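Local coordinates for protein GrgF (Penicillium sp. sh18, PDB 6LZH) that probably acts as a polyketide transferase of the alpha/beta hydrolase fold, joining two polyketide chains by Claisen condensation in the biosynthesis of gregatin A, at residues H59-L64 with R283-L288; E89-A94 with L122-F127. All coordinates share one frame; numbering follows the deposited sequence.

Contact 1 (H59-L64 with R283-L288)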
loop_
_atom_site.group_PDB
_atom_site.type_symbol
_atom_site.label_atom_id
_atom_site.label_comp_id
_atom_site.label_asym_id
_atom_site.label_seq_id
_atom_site.Cartn_x
_atom_site.Cartn_y
_atom_site.Cartn_z
ATOM N N HIS A 59 -19.254 -8.020 -29.700
ATOM C CA HIS A 59 -18.844 -6.817 -30.412
ATOM C C HIS A 59 -17.345 -6.778 -30.694
ATOM O O HIS A 59 -16.782 -5.699 -30.896
ATOM C CB HIS A 59 -19.291 -5.579 -29.626
ATOM C CG HIS A 59 -20.781 -5.411 -29.601
ATOM N ND1 HIS A 59 -21.605 -6.178 -28.803
ATOM C CD2 HIS A 59 -21.597 -4.600 -30.316
ATOM C CE1 HIS A 59 -22.863 -5.835 -29.016
ATOM N NE2 HIS A 59 -22.884 -4.877 -29.927
ATOM N N GLY A 60 -16.684 -7.927 -30.715
ATOM C CA GLY A 60 -15.317 -7.995 -31.190
ATOM C C GLY A 60 -14.238 -7.784 -30.153
ATOM O O GLY A 60 -13.059 -7.668 -30.522
ATOM N N ILE A 61 -14.578 -7.750 -28.869
ATOM C CA ILE A 61 -13.588 -7.522 -27.820
ATOM C C ILE A 61 -13.349 -8.820 -27.061
ATOM O O ILE A 61 -14.283 -9.378 -26.473
ATOM C CB ILE A 61 -14.029 -6.417 -26.848
ATOM C CG1 ILE A 61 -14.212 -5.095 -27.587
ATOM C CG2 ILE A 61 -13.006 -6.299 -25.708
ATOM C CD1 ILE A 61 -15.146 -4.137 -26.860
ATOM N N THR A 62 -12.089 -9.270 -27.030
ATOM C CA THR A 62 -11.719 -10.443 -26.239
ATOM C C THR A 62 -11.645 -10.080 -24.761
ATOM O O THR A 62 -10.892 -9.182 -24.370
ATOM C CB THR A 62 -10.381 -11.020 -26.716
ATOM O OG1 THR A 62 -10.529 -11.544 -28.040
ATOM C CG2 THR A 62 -9.940 -12.161 -25.823
ATOM N N CYS A 63 -12.410 -10.785 -23.927
ATOM C CA CYS A 63 -12.513 -10.439 -22.517
ATOM C C CYS A 63 -11.872 -11.500 -21.628
ATOM O O CYS A 63 -12.013 -12.707 -21.864
ATOM C CB CYS A 63 -13.989 -10.239 -22.112
ATOM S SG CYS A 63 -14.765 -8.859 -23.000
ATOM N N LEU A 64 -11.138 -11.020 -20.624
ATOM C CA LEU A 64 -10.574 -11.827 -19.545
ATOM C C LEU A 64 -11.311 -11.464 -18.260
ATOM O O LEU A 64 -11.337 -10.293 -17.857
ATOM C CB LEU A 64 -9.069 -11.573 -19.374
ATOM C CG LEU A 64 -8.433 -12.256 -18.150
ATOM C CD1 LEU A 64 -8.495 -13.813 -18.240
ATOM C CD2 LEU A 64 -7.007 -11.777 -17.936
ATOM N N ARG A 283 -22.502 2.860 -25.156
ATOM C CA ARG A 283 -21.752 4.064 -24.801
ATOM C C ARG A 283 -20.305 3.724 -24.453
ATOM O O ARG A 283 -19.369 4.363 -24.952
ATOM C CB ARG A 283 -22.459 4.773 -23.644
ATOM C CG ARG A 283 -21.649 5.877 -22.948
ATOM C CD ARG A 283 -21.444 7.111 -23.844
ATOM N NE ARG A 283 -20.781 8.174 -23.097
ATOM C CZ ARG A 283 -21.414 8.965 -22.238
ATOM N NH1 ARG A 283 -22.715 8.817 -22.046
ATOM N NH2 ARG A 283 -20.745 9.904 -21.574
ATOM N N GLN A 284 -20.104 2.694 -23.621
ATOM C CA GLN A 284 -18.758 2.260 -23.254
ATOM C C GLN A 284 -18.017 1.698 -24.457
ATOM O O GLN A 284 -16.817 1.921 -24.614
ATOM C CB GLN A 284 -18.824 1.209 -22.143
ATOM C CG GLN A 284 -19.312 1.775 -20.811
ATOM C CD GLN A 284 -19.642 0.697 -19.791
ATOM O OE1 GLN A 284 -19.009 -0.354 -19.757
ATOM N NE2 GLN A 284 -20.649 0.958 -18.955
ATOM N N LEU A 285 -18.719 0.952 -25.307
ATOM C CA LEU A 285 -18.117 0.467 -26.541
ATOM C C LEU A 285 -17.671 1.627 -27.435
ATOM O O LEU A 285 -16.593 1.578 -28.043
ATOM C CB LEU A 285 -19.121 -0.433 -27.264
ATOM C CG LEU A 285 -18.679 -0.874 -28.655
ATOM C CD1 LEU A 285 -17.566 -1.893 -28.498
ATOM C CD2 LEU A 285 -19.876 -1.461 -29.405
ATOM N N ASP A 286 -18.479 2.682 -27.519
ATOM C CA ASP A 286 -18.098 3.843 -28.320
ATOM C C ASP A 286 -16.857 4.522 -27.745
ATOM O O ASP A 286 -15.951 4.920 -28.488
ATOM C CB ASP A 286 -19.268 4.833 -28.387
ATOM C CG ASP A 286 -19.040 5.926 -29.409
ATOM O OD1 ASP A 286 -19.059 5.607 -30.614
ATOM O OD2 ASP A 286 -18.808 7.098 -29.015
ATOM N N PHE A 287 -16.802 4.655 -26.418
ATOM C CA PHE A 287 -15.602 5.162 -25.755
ATOM C C PHE A 287 -14.378 4.347 -26.148
ATOM O O PHE A 287 -13.351 4.900 -26.545
ATOM C CB PHE A 287 -15.811 5.136 -24.242
ATOM C CG PHE A 287 -14.566 5.408 -23.449
ATOM C CD1 PHE A 287 -14.119 6.704 -23.256
ATOM C CD2 PHE A 287 -13.842 4.366 -22.884
ATOM C CE1 PHE A 287 -12.961 6.960 -22.506
ATOM C CE2 PHE A 287 -12.678 4.626 -22.130
ATOM C CZ PHE A 287 -12.248 5.903 -21.954
ATOM N N LEU A 288 -14.477 3.021 -26.042
ATOM C CA LEU A 288 -13.362 2.155 -26.414
ATOM C C LEU A 288 -13.008 2.285 -27.893
ATOM O O LEU A 288 -11.822 2.279 -28.251
ATOM C CB LEU A 288 -13.692 0.703 -26.066
ATOM C CG LEU A 288 -13.845 0.372 -24.558
ATOM C CD1 LEU A 288 -14.245 -1.082 -24.330
ATOM C CD2 LEU A 288 -12.575 0.689 -23.749
#

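Contact 2 (E89-A94 with L122-F127)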
loop_
_atom_site.group_PDB
_atom_site.type_symbol
_atom_site.label_atom_id
_atom_site.label_comp_id
_atom_site.label_asym_id
_atom_site.label_seq_id
_atom_site.Cartn_x
_atom_site.Cartn_y
_atom_site.Cartn_z
ATOM N N GLU A 89 -1.631 -4.531 -8.788
ATOM C CA GLU A 89 -0.411 -5.163 -9.280
ATOM C C GLU A 89 -0.742 -6.380 -10.126
ATOM O O GLU A 89 -0.126 -6.610 -11.173
ATOM C CB GLU A 89 0.477 -5.569 -8.109
ATOM C CG GLU A 89 1.311 -4.453 -7.535
ATOM C CD GLU A 89 2.217 -4.976 -6.439
ATOM O OE1 GLU A 89 3.204 -5.684 -6.739
ATOM O OE2 GLU A 89 1.904 -4.713 -5.278
ATOM N N HIS A 90 -1.722 -7.163 -9.689
ATOM C CA HIS A 90 -2.071 -8.375 -10.415
ATOM C C HIS A 90 -2.664 -8.052 -11.778
ATOM O O HIS A 90 -2.513 -8.837 -12.716
ATOM C CB HIS A 90 -3.020 -9.214 -9.566
ATOM C CG HIS A 90 -2.344 -9.894 -8.420
ATOM N ND1 HIS A 90 -3.037 -10.563 -7.432
ATOM C CD2 HIS A 90 -1.029 -10.011 -8.105
ATOM C CE1 HIS A 90 -2.179 -11.062 -6.560
ATOM N NE2 HIS A 90 -0.955 -10.743 -6.945
ATOM N N LEU A 91 -3.316 -6.892 -11.917
ATOM C CA LEU A 91 -3.800 -6.475 -13.234
ATOM C C LEU A 91 -2.648 -6.168 -14.184
ATOM O O LEU A 91 -2.773 -6.384 -15.397
ATOM C CB LEU A 91 -4.708 -5.258 -13.108
ATOM C CG LEU A 91 -6.136 -5.540 -12.654
ATOM C CD1 LEU A 91 -6.879 -4.219 -12.482
ATOM C CD2 LEU A 91 -6.871 -6.436 -13.669
ATOM N N HIS A 92 -1.517 -5.677 -13.664
ATOM C CA HIS A 92 -0.321 -5.575 -14.505
ATOM C C HIS A 92 0.140 -6.960 -14.970
ATOM O O HIS A 92 0.585 -7.133 -16.111
ATOM C CB HIS A 92 0.826 -4.893 -13.759
ATOM C CG HIS A 92 0.454 -3.619 -13.063
ATOM N ND1 HIS A 92 -0.518 -2.762 -13.536
ATOM C CD2 HIS A 92 0.927 -3.060 -11.921
ATOM C CE1 HIS A 92 -0.621 -1.724 -12.721
ATOM N NE2 HIS A 92 0.250 -1.877 -11.737
ATOM N N ASP A 93 0.060 -7.955 -14.092
ATOM C CA ASP A 93 0.442 -9.306 -14.492
ATOM C C ASP A 93 -0.559 -9.872 -15.492
ATOM O O ASP A 93 -0.183 -10.606 -16.418
ATOM C CB ASP A 93 0.554 -10.210 -13.255
ATOM C CG ASP A 93 1.663 -9.768 -12.313
ATOM O OD1 ASP A 93 2.577 -9.060 -12.794
ATOM O OD2 ASP A 93 1.613 -10.117 -11.095
ATOM N N ALA A 94 -1.831 -9.516 -15.338
ATOM C CA ALA A 94 -2.834 -9.941 -16.309
ATOM C C ALA A 94 -2.570 -9.325 -17.681
ATOM O O ALA A 94 -2.666 -10.015 -18.703
ATOM C CB ALA A 94 -4.231 -9.570 -15.801
ATOM N N LEU A 122 -8.876 1.752 -11.903
ATOM C CA LEU A 122 -8.301 3.093 -12.004
ATOM C C LEU A 122 -6.861 3.127 -11.488
ATOM O O LEU A 122 -5.998 3.811 -12.057
ATOM C CB LEU A 122 -9.172 4.091 -11.235
ATOM C CG LEU A 122 -10.574 4.286 -11.824
ATOM C CD1 LEU A 122 -11.499 4.999 -10.861
ATOM C CD2 LEU A 122 -10.528 4.995 -13.188
ATOM N N ALA A 123 -6.585 2.415 -10.395
ATOM C CA ALA A 123 -5.226 2.427 -9.855
ATOM C C ALA A 123 -4.258 1.752 -10.815
ATOM O O ALA A 123 -3.136 2.225 -11.014
ATOM C CB ALA A 123 -5.198 1.732 -8.490
ATOM N N ALA A 124 -4.668 0.632 -11.406
ATOM C CA ALA A 124 -3.790 -0.036 -12.364
ATOM C C ALA A 124 -3.534 0.855 -13.575
ATOM O O ALA A 124 -2.404 0.922 -14.080
ATOM C CB ALA A 124 -4.391 -1.380 -12.783
ATOM N N ALA A 125 -4.569 1.576 -14.040
ATOM C CA ALA A 125 -4.376 2.507 -15.152
ATOM C C ALA A 125 -3.460 3.660 -14.761
ATOM O O ALA A 125 -2.811 4.262 -15.626
ATOM C CB ALA A 125 -5.723 3.060 -15.617
ATOM N N ALA A 126 -3.410 3.988 -13.473
ATOM C CA ALA A 126 -2.515 5.052 -13.019
ATOM C C ALA A 126 -1.056 4.680 -13.241
ATOM O O ALA A 126 -0.213 5.558 -13.443
ATOM C CB ALA A 126 -2.765 5.340 -11.533
ATOM N N PHE A 127 -0.737 3.389 -13.188
ATOM C CA PHE A 127 0.651 2.951 -13.163
ATOM C C PHE A 127 1.119 2.305 -14.459
ATOM O O PHE A 127 2.330 2.310 -14.731
ATOM C CB PHE A 127 0.865 1.951 -12.011
ATOM C CG PHE A 127 0.494 2.489 -10.658
ATOM C CD1 PHE A 127 0.879 3.770 -10.280
ATOM C CD2 PHE A 127 -0.232 1.715 -9.758
ATOM C CE1 PHE A 127 0.536 4.284 -9.024
ATOM C CE2 PHE A 127 -0.559 2.214 -8.501
ATOM C CZ PHE A 127 -0.174 3.513 -8.142
#

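Contact 1 (H59-L64 with R283-L288)
H59 and I61, either side of the glycine of a Schellman motif, pack against L285 and L288 on helix 277-292, the C-terminal helix of this alpha/beta hydrolase fold. The motif ends helix 49-58: I61 N reaches back to F56 O, and G60, with a positive phi of 90°, turns the chain toward strand 62-66. Glycine suits this place because at these backbone angles a CB would press on the carbonyl oxygen of H59. The turn lets two side chains separated by one residue face the same helix.

I61 supplies the inner half. Its CG1 branch stands beside the backbone N, anti to the carbonyl carbon (chi1 -61°), and carries CD1 outward to the helix. There the methyl lies 3.7 Å from L285 CD1 and 4.1 Å from L288 CD1, two residues one helical turn apart. The side chains of I61 and L285 run past each other in opposite directions, while L288 crosses I61 at about a right angle.

L285 uses both prongs of its fork. With CG anti to the backbone N (chi1 173°), CD1 goes to I61, while CD2 approaches the imidazole of H59 obliquely, 3.7 Å from H59 CD2. No hydrogen bond crosses the contact. One ring nitrogen of the histidine is tied back to the helix that precedes it: H59 ND1 bonds to W55 O of helix 49-58, and the ring stacks on that of W55. A histidine can thus offer carbon to the leucine at a partly exposed edge, whereas the aliphatic residues fill the buried part.

Around this joint, L285 also touches W55 and I61 touches F56, both on helix 49-58, and L288 rests on I135 of strand 133-137, so helix 277-292 packs against both its neighbouring helix and the central sheet.

Contact 2 (E89-A94 with L122-F127)
H92 and L91 of helix 84-99 meet A124 and F127 of helix 116-127, two helices of the alpha/beta hydrolase fold; the second directly follows C115, the probable nucleophile. The segment axes approach to 9.1 Å and cross at -66°, and alanine at 124 suits the crossing, since its small side chain lets the backbones come near.

From CB, which makes no close contact across the helices, the H92 side chain swings with CG beside its backbone N (chi1 -48°), bringing the imidazole over to helix 116-127. ND1 only skirts A124. CE1 goes deepest, 3.5 Å from A124 O, which lies at the ring edge near its plane, and 3.8 Å from A124 CB. That carbonyl also accepts the backbone N-H of F127, so the carbon edge of the ring borders an oxygen already bonded. At the tip, NE2 sits 3.9 Å from F127 CB and near the plane of the phenyl ring, at its edge. Its hydrogen bond goes elsewhere, to Y213 OH of the second subunit, whose ring also meets F127 edge-to-face. Histidine therefore suits a helix crossing beside a subunit interface, with carbon for one neighbour and nitrogen for another.

On the inner side, toward strand 32-38, L91 completes the joint: its CD1 methyl packs 3.8 Å from A124 CB.

Both contacts are buried, but they lie on opposite faces of the central sheet, with centres about 19 Å apart. Contact 1 joins the turn between helix 49-58 and strand 62-66 to the C-terminal helix, bringing together parts distant in sequence; contact 2 joins two helices closer in the chain and nearer the molecular centre. Aliphatic methyls dominate the first, which no other subunit touches. In the second, a histidine lies between a helix backbone and the second subunit, adding polar chemistry. Strand 62-66 connects them: L64 CD2 lies 4.1 Å from A94 CB, so segments 59-64 and 89-94 touch directly.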